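Local atomic coordinates of ferritin (Pseudo-nitzschia multiseries, PDB entry 4IWJ), a protein that probably stores iron in a soluble, non-toxic form, oxidising ferrous iron with dioxygen and depositing it as ferric hydroxide. Residues E4-F9 and R63-E68; E36-Y41 and R153-V158. All coordinates share one frame; numbering follows the deposited sequence. Where two conformers were deposited one is given.

Overall arrangement
This chain is the four-helix ferritin subunit, one of 24 in the assembly, with a short fifth helix at its C-terminal end. Interactions 1 and 2 lie on opposite sides of the chain's centre. Their centres are 39 Å apart, and their nearest atoms are about 23 Å apart. Helix 36-62 connects them: interaction 2 uses its first residues, and the loop of interaction 1 follows its end. Helix 3-32, which supplies the other side of interaction 1, runs from there to Asp31, whose side chain is about 4 Å from that of Glu36. Iron-binding Glu16, Glu49 and His52 lie on the two long helices between these ends. In interaction 1, the Phe9 side chain is about 13 Å from a bound iron(III) ion.

Interaction 1 of 2, residues E4-F9 and R63-E68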
loop_
_atom_site.group_PDB
_atom_site.type_symbol
_atom_site.label_atom_id
_atom_site.label_comp_id
_atom_site.label_asym_id
_atom_site.label_seq_id
_atom_site.Cartn_x
_atom_site.Cartn_y
_atom_site.Cartn_z
ATOM N N GLU A 4 -53.923 33.657 -9.757
ATOM C CA GLU A 4 -52.872 34.590 -9.472
ATOM C C GLU A 4 -51.609 33.772 -9.126
ATOM O O GLU A 4 -50.536 34.046 -9.650
ATOM C CB GLU A 4 -53.212 35.492 -8.319
ATOM C CG GLU A 4 -52.429 36.795 -8.394
ATOM C CD GLU A 4 -52.063 37.314 -7.019
ATOM O OE1 GLU A 4 -52.417 36.642 -6.003
ATOM O OE2 GLU A 4 -51.417 38.393 -6.951
ATOM N N LEU A 5 -51.769 32.749 -8.285
ATOM C CA LEU A 5 -50.616 31.972 -7.837
ATOM C C LEU A 5 -49.943 31.314 -9.044
ATOM O O LEU A 5 -48.711 31.375 -9.187
ATOM C CB LEU A 5 -50.995 30.968 -6.751
ATOM C CG LEU A 5 -49.929 29.922 -6.512
ATOM C CD1 LEU A 5 -48.917 30.617 -5.644
ATOM C CD2 LEU A 5 -50.560 28.800 -5.756
ATOM N N LEU A 6 -50.739 30.810 -9.974
ATOM C CA LEU A 6 -50.178 30.183 -11.178
ATOM C C LEU A 6 -49.532 31.182 -12.167
ATOM O O LEU A 6 -48.502 30.853 -12.807
ATOM C CB LEU A 6 -51.253 29.382 -11.903
ATOM C CG LEU A 6 -51.969 28.316 -11.032
ATOM C CD1 LEU A 6 -53.365 27.933 -11.562
ATOM C CD2 LEU A 6 -51.105 27.072 -10.878
ATOM N N ASP A 7 -50.124 32.382 -12.304
ATOM C CA ASP A 7 -49.518 33.464 -13.088
ATOM C C ASP A 7 -48.155 33.866 -12.468
ATOM O O ASP A 7 -47.144 34.080 -13.175
ATOM C CB ASP A 7 -50.445 34.708 -13.131
ATOM C CG ASP A 7 -49.817 35.906 -13.908
ATOM O OD1 ASP A 7 -49.604 35.735 -15.132
ATOM O OD2 ASP A 7 -49.531 37.006 -13.314
ATOM N N LEU A 8 -48.152 34.079 -11.169
ATOM C CA LEU A 8 -46.913 34.528 -10.514
ATOM C C LEU A 8 -45.792 33.441 -10.499
ATOM O O LEU A 8 -44.574 33.774 -10.526
ATOM C CB LEU A 8 -47.199 35.024 -9.113
ATOM C CG LEU A 8 -47.951 36.353 -9.116
ATOM C CD1 LEU A 8 -48.141 36.727 -7.662
ATOM C CD2 LEU A 8 -47.098 37.384 -9.839
ATOM N N PHE A 9 -46.195 32.174 -10.405
ATOM C CA PHE A 9 -45.251 31.094 -10.550
ATOM C C PHE A 9 -44.651 31.072 -11.949
ATOM O O PHE A 9 -43.421 30.968 -12.152
ATOM C CB PHE A 9 -45.878 29.741 -10.142
ATOM C CG PHE A 9 -44.880 28.726 -9.668
ATOM C CD1 PHE A 9 -44.755 28.402 -8.301
ATOM C CD2 PHE A 9 -44.029 28.083 -10.605
ATOM C CE1 PHE A 9 -43.816 27.478 -7.863
ATOM C CE2 PHE A 9 -43.082 27.174 -10.170
ATOM C CZ PHE A 9 -42.982 26.859 -8.817
ATOM N N ARG A 63 -45.861 19.487 -9.530
ATOM C CA ARG A 63 -47.053 19.952 -8.835
ATOM C C ARG A 63 -48.233 20.310 -9.790
ATOM O O ARG A 63 -49.265 20.875 -9.353
ATOM C CB ARG A 63 -46.750 21.179 -7.911
ATOM C CG ARG A 63 -47.194 20.877 -6.445
ATOM C CD ARG A 63 -48.706 20.758 -6.215
ATOM N NE ARG A 63 -49.200 22.076 -6.516
ATOM C CZ ARG A 63 -49.176 23.052 -5.639
ATOM N NH1 ARG A 63 -48.742 22.723 -4.436
ATOM N NH2 ARG A 63 -49.581 24.309 -5.967
ATOM N N ASN A 64 -48.079 19.993 -11.057
ATOM C CA ASN A 64 -49.109 20.317 -12.077
ATOM C C ASN A 64 -49.424 21.772 -12.167
ATOM O O ASN A 64 -50.582 22.119 -12.364
ATOM C CB ASN A 64 -50.423 19.528 -11.797
ATOM C CG ASN A 64 -50.144 18.050 -11.669
ATOM O OD1 ASN A 64 -50.464 17.459 -10.637
ATOM N ND2 ASN A 64 -49.422 17.480 -12.634
ATOM N N ILE A 65 -48.418 22.633 -11.988
ATOM C CA ILE A 65 -48.573 24.055 -12.252
ATOM C C ILE A 65 -48.181 24.205 -13.759
ATOM O O ILE A 65 -47.020 23.972 -14.103
ATOM C CB ILE A 65 -47.657 24.875 -11.252
ATOM C CG1 ILE A 65 -48.235 24.790 -9.809
ATOM C CG2 ILE A 65 -47.540 26.346 -11.700
ATOM C CD1 ILE A 65 -47.231 25.124 -8.694
ATOM N N PRO A 66 -49.144 24.548 -14.670
ATOM C CA PRO A 66 -48.767 24.531 -16.117
ATOM C C PRO A 66 -47.746 25.652 -16.382
ATOM O O PRO A 66 -47.839 26.735 -15.823
ATOM C CB PRO A 66 -50.085 24.841 -16.844
ATOM C CG PRO A 66 -51.151 24.561 -15.813
ATOM C CD PRO A 66 -50.551 24.937 -14.483
ATOM N N ILE A 67 -46.700 25.359 -17.094
ATOM C CA ILE A 67 -45.711 26.369 -17.345
ATOM C C ILE A 67 -45.866 26.729 -18.833
ATOM O O ILE A 67 -45.855 25.842 -19.666
ATOM C CB ILE A 67 -44.283 25.793 -17.109
ATOM C CG1 ILE A 67 -44.039 25.627 -15.630
ATOM C CG2 ILE A 67 -43.214 26.770 -17.701
ATOM C CD1 ILE A 67 -44.181 26.956 -14.826
ATOM N N GLU A 68 -45.923 28.008 -19.147
ATOM C CA GLU A 68 -45.763 28.405 -20.535
ATOM C C GLU A 68 -44.568 29.368 -20.552
ATOM O O GLU A 68 -44.620 30.413 -19.914
ATOM C CB GLU A 68 -47.022 29.178 -20.987
ATOM C CG GLU A 68 -48.317 28.355 -21.072
ATOM C CD GLU A 68 -48.343 27.261 -22.161
ATOM O OE1 GLU A 68 -47.612 27.349 -23.190
ATOM O OE2 GLU A 68 -49.133 26.293 -21.993
#
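This contact closes one end of the ferritin four-helix bundle, where the loop after helix 36-62 passes over the start of helix 3-32. A Schellman motif ends helix 36-62, with Asn64 at positive phi, and the chain then turns so that Ile65 faces Leu6 and Phe9. No hydrogen bond joins residues 4-9 to 63-68; the contact is apolar. Ile65 CG2 sits between two partners, 3.7 Å from Leu6 CD2 and 4.1 Å from Phe9 CD2. The other branch of Ile65 reaches over the Phe9 ring. There CD1 makes a CH-pi contact with one face, 4.3 Å from the ring centroid and 16° off the normal. The Phe9 ring is placed for this by its first torsion (CG anti to the backbone N, chi1 -154°). Ala60 of helix 36-62 also touches Phe9, Ile65 and Ile67. Polar links come from Asn10, which bonds to Pro66 O through ND2 and to Glu68 N through OD1. At the margin of the contact, Leu6 CD2 also lies 4.2 Å from Pro66 CD, and Ile67 CD1 approaches the Phe9 ring obliquely, 4.4 Å from CD2.

Interaction 2 of 2, residues E36-Y41 and R153-V158; sequences EGMAAY and RSLDVV
The carboxylate of Asp156 points its two oxygens at successive backbone N-H groups, those of Gly37 and Met38. Met38 N donates to OD1 at 2.8 Å, nearly along the C-O axis. Gly37 N donates to OD2 at 3.1 Å, on the syn side but 26° out of the carboxylate plane. With a bond at each oxygen, the group has little freedom to rotate. Asp156 CG lies anti to the backbone N (chi1 -169°), which carries the carboxylate across to the start of helix 36-62. The Met38 side chain crosses Asp156 obliquely, and its CG packs 3.4 Å from Asp156 OD1. Beyond CG the methionine chain is extended, and its CE reaches Leu155 CD2 at 4.2 Å. The acid therefore accepts bonds at the N-terminal end of helix 36-62, where the helix dipole would favour a negative charge. The partner is the short C-terminal helix 151-158 of the ferritin fold. The two helix segments cross at 60°, with axes 8.1 Å apart. Gly37 lets the backbones come close: its CA is 4.9 Å from Asp156 CA. Glu36 OE1 is 4.6 Å from Asp156 OD2, two like charges. However, Glu36 turns to another copy of the chain, with a salt bridge from OE1 to Lys141 and a hydrogen bond between OE2 and Ser137 OG of that neighbouring subunit. Arg153 NE forms a salt bridge with Asp144 OD2 of the same neighbour.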
loop_
_atom_site.group_PDB
_atom_site.type_symbol
_atom_site.label_atom_id
_atom_site.label_comp_id
_atom_site.label_asym_id
_atom_site.label_seq_id
_atom_site.Cartn_x
_atom_site.Cartn_y
_atom_site.Cartn_z
ATOM N N GLU A 36 -11.705 40.767 -16.694
ATOM C CA GLU A 36 -12.001 39.343 -16.904
ATOM C C GLU A 36 -12.403 38.707 -15.577
ATOM O O GLU A 36 -13.133 37.689 -15.567
ATOM C CB GLU A 36 -10.853 38.561 -17.621
ATOM C CG GLU A 36 -10.704 38.968 -19.097
ATOM C CD GLU A 36 -9.730 40.146 -19.242
ATOM O OE1 GLU A 36 -9.275 40.697 -18.222
ATOM O OE2 GLU A 36 -9.456 40.556 -20.371
ATOM N N GLY A 37 -11.922 39.250 -14.476
ATOM C CA GLY A 37 -12.290 38.708 -13.153
ATOM C C GLY A 37 -13.818 38.908 -12.890
ATOM O O GLY A 37 -14.576 37.958 -12.544
ATOM N N MET A 38 -14.287 40.149 -13.060
ATOM C CA MET A 38 -15.703 40.466 -12.873
ATOM C C MET A 38 -16.520 39.719 -13.924
ATOM O O MET A 38 -17.638 39.291 -13.653
ATOM C CB MET A 38 -15.894 42.013 -12.883
ATOM C CG MET A 38 -15.296 42.686 -11.650
ATOM S SD MET A 38 -15.387 44.436 -11.892
ATOM C CE MET A 38 -14.297 44.915 -10.535
ATOM N N ALA A 39 -16.023 39.580 -15.153
ATOM C CA ALA A 39 -16.768 38.895 -16.199
ATOM C C ALA A 39 -17.016 37.448 -15.786
ATOM O O ALA A 39 -18.098 36.920 -15.985
ATOM C CB ALA A 39 -15.963 38.926 -17.507
ATOM N N ALA A 40 -15.996 36.786 -15.206
ATOM C CA ALA A 40 -16.151 35.356 -14.817
ATOM C C ALA A 40 -17.172 35.235 -13.726
ATOM O O ALA A 40 -17.956 34.261 -13.705
ATOM C CB ALA A 40 -14.778 34.767 -14.328
ATOM N N TYR A 41 -17.173 36.167 -12.775
ATOM C CA TYR A 41 -18.114 36.138 -11.704
ATOM C C TYR A 41 -19.569 36.258 -12.290
ATOM O O TYR A 41 -20.459 35.587 -11.874
ATOM C CB TYR A 41 -17.883 37.328 -10.749
ATOM C CG TYR A 41 -18.884 37.424 -9.637
ATOM C CD1 TYR A 41 -18.613 36.912 -8.383
ATOM C CD2 TYR A 41 -20.099 38.002 -9.843
ATOM C CE1 TYR A 41 -19.538 36.998 -7.366
ATOM C CE2 TYR A 41 -21.031 38.079 -8.853
ATOM C CZ TYR A 41 -20.742 37.572 -7.625
ATOM O OH TYR A 41 -21.721 37.690 -6.664
ATOM N N ARG A 153 -8.815 48.223 -10.857
ATOM C CA ARG A 153 -8.157 47.261 -11.686
ATOM C C ARG A 153 -7.411 46.180 -10.853
ATOM O O ARG A 153 -7.398 44.970 -11.230
ATOM C CB ARG A 153 -7.365 48.105 -12.773
ATOM C CG ARG A 153 -7.097 47.485 -14.087
ATOM C CD ARG A 153 -8.316 47.093 -14.882
ATOM N NE ARG A 153 -8.710 48.177 -15.777
ATOM C CZ ARG A 153 -9.488 47.962 -16.852
ATOM N NH1 ARG A 153 -9.913 46.748 -17.180
ATOM N NH2 ARG A 153 -9.802 48.941 -17.606
ATOM N N SER A 154 -6.875 46.568 -9.679
ATOM C CA SER A 154 -6.430 45.599 -8.644
ATOM C C SER A 154 -7.438 44.568 -8.156
ATOM O O SER A 154 -7.119 43.377 -8.039
ATOM C CB SER A 154 -5.836 46.315 -7.397
ATOM O OG SER A 154 -6.774 46.468 -6.347
ATOM N N LEU A 155 -8.644 45.011 -7.847
ATOM C CA LEU A 155 -9.699 44.115 -7.397
ATOM C C LEU A 155 -9.892 43.037 -8.397
ATOM O O LEU A 155 -10.024 41.871 -8.017
ATOM C CB LEU A 155 -11.089 44.813 -7.227
ATOM C CG LEU A 155 -12.217 44.016 -6.513
ATOM C CD1 LEU A 155 -11.765 43.518 -5.120
ATOM C CD2 LEU A 155 -13.545 44.751 -6.406
ATOM N N ASP A 156 -10.025 43.425 -9.668
ATOM C CA ASP A 156 -10.348 42.448 -10.679
ATOM C C ASP A 156 -9.298 41.291 -10.812
ATOM O O ASP A 156 -9.624 40.075 -10.790
ATOM C CB ASP A 156 -10.437 43.158 -11.975
ATOM C CG ASP A 156 -11.032 42.277 -13.031
ATOM O OD1 ASP A 156 -12.211 42.019 -12.975
ATOM O OD2 ASP A 156 -10.320 41.821 -13.893
ATOM N N VAL A 157 -8.038 41.729 -10.882
ATOM C CA VAL A 157 -6.858 40.924 -11.208
ATOM C C VAL A 157 -6.553 40.079 -9.968
ATOM O O VAL A 157 -6.600 38.858 -10.039
ATOM C CB VAL A 157 -5.642 41.821 -11.620
ATOM C CG1 VAL A 157 -4.351 40.986 -11.759
ATOM C CG2 VAL A 157 -5.956 42.641 -12.895
ATOM N N VAL A 158 -6.280 40.736 -8.837
ATOM C CA VAL A 158 -6.085 40.065 -7.535
ATOM C C VAL A 158 -7.254 39.177 -7.063
ATOM O O VAL A 158 -7.077 37.986 -6.906
ATOM C CB VAL A 158 -5.624 41.049 -6.396
ATOM C CG1 VAL A 158 -6.002 40.535 -5.004
ATOM C CG2 VAL A 158 -4.126 41.320 -6.495
#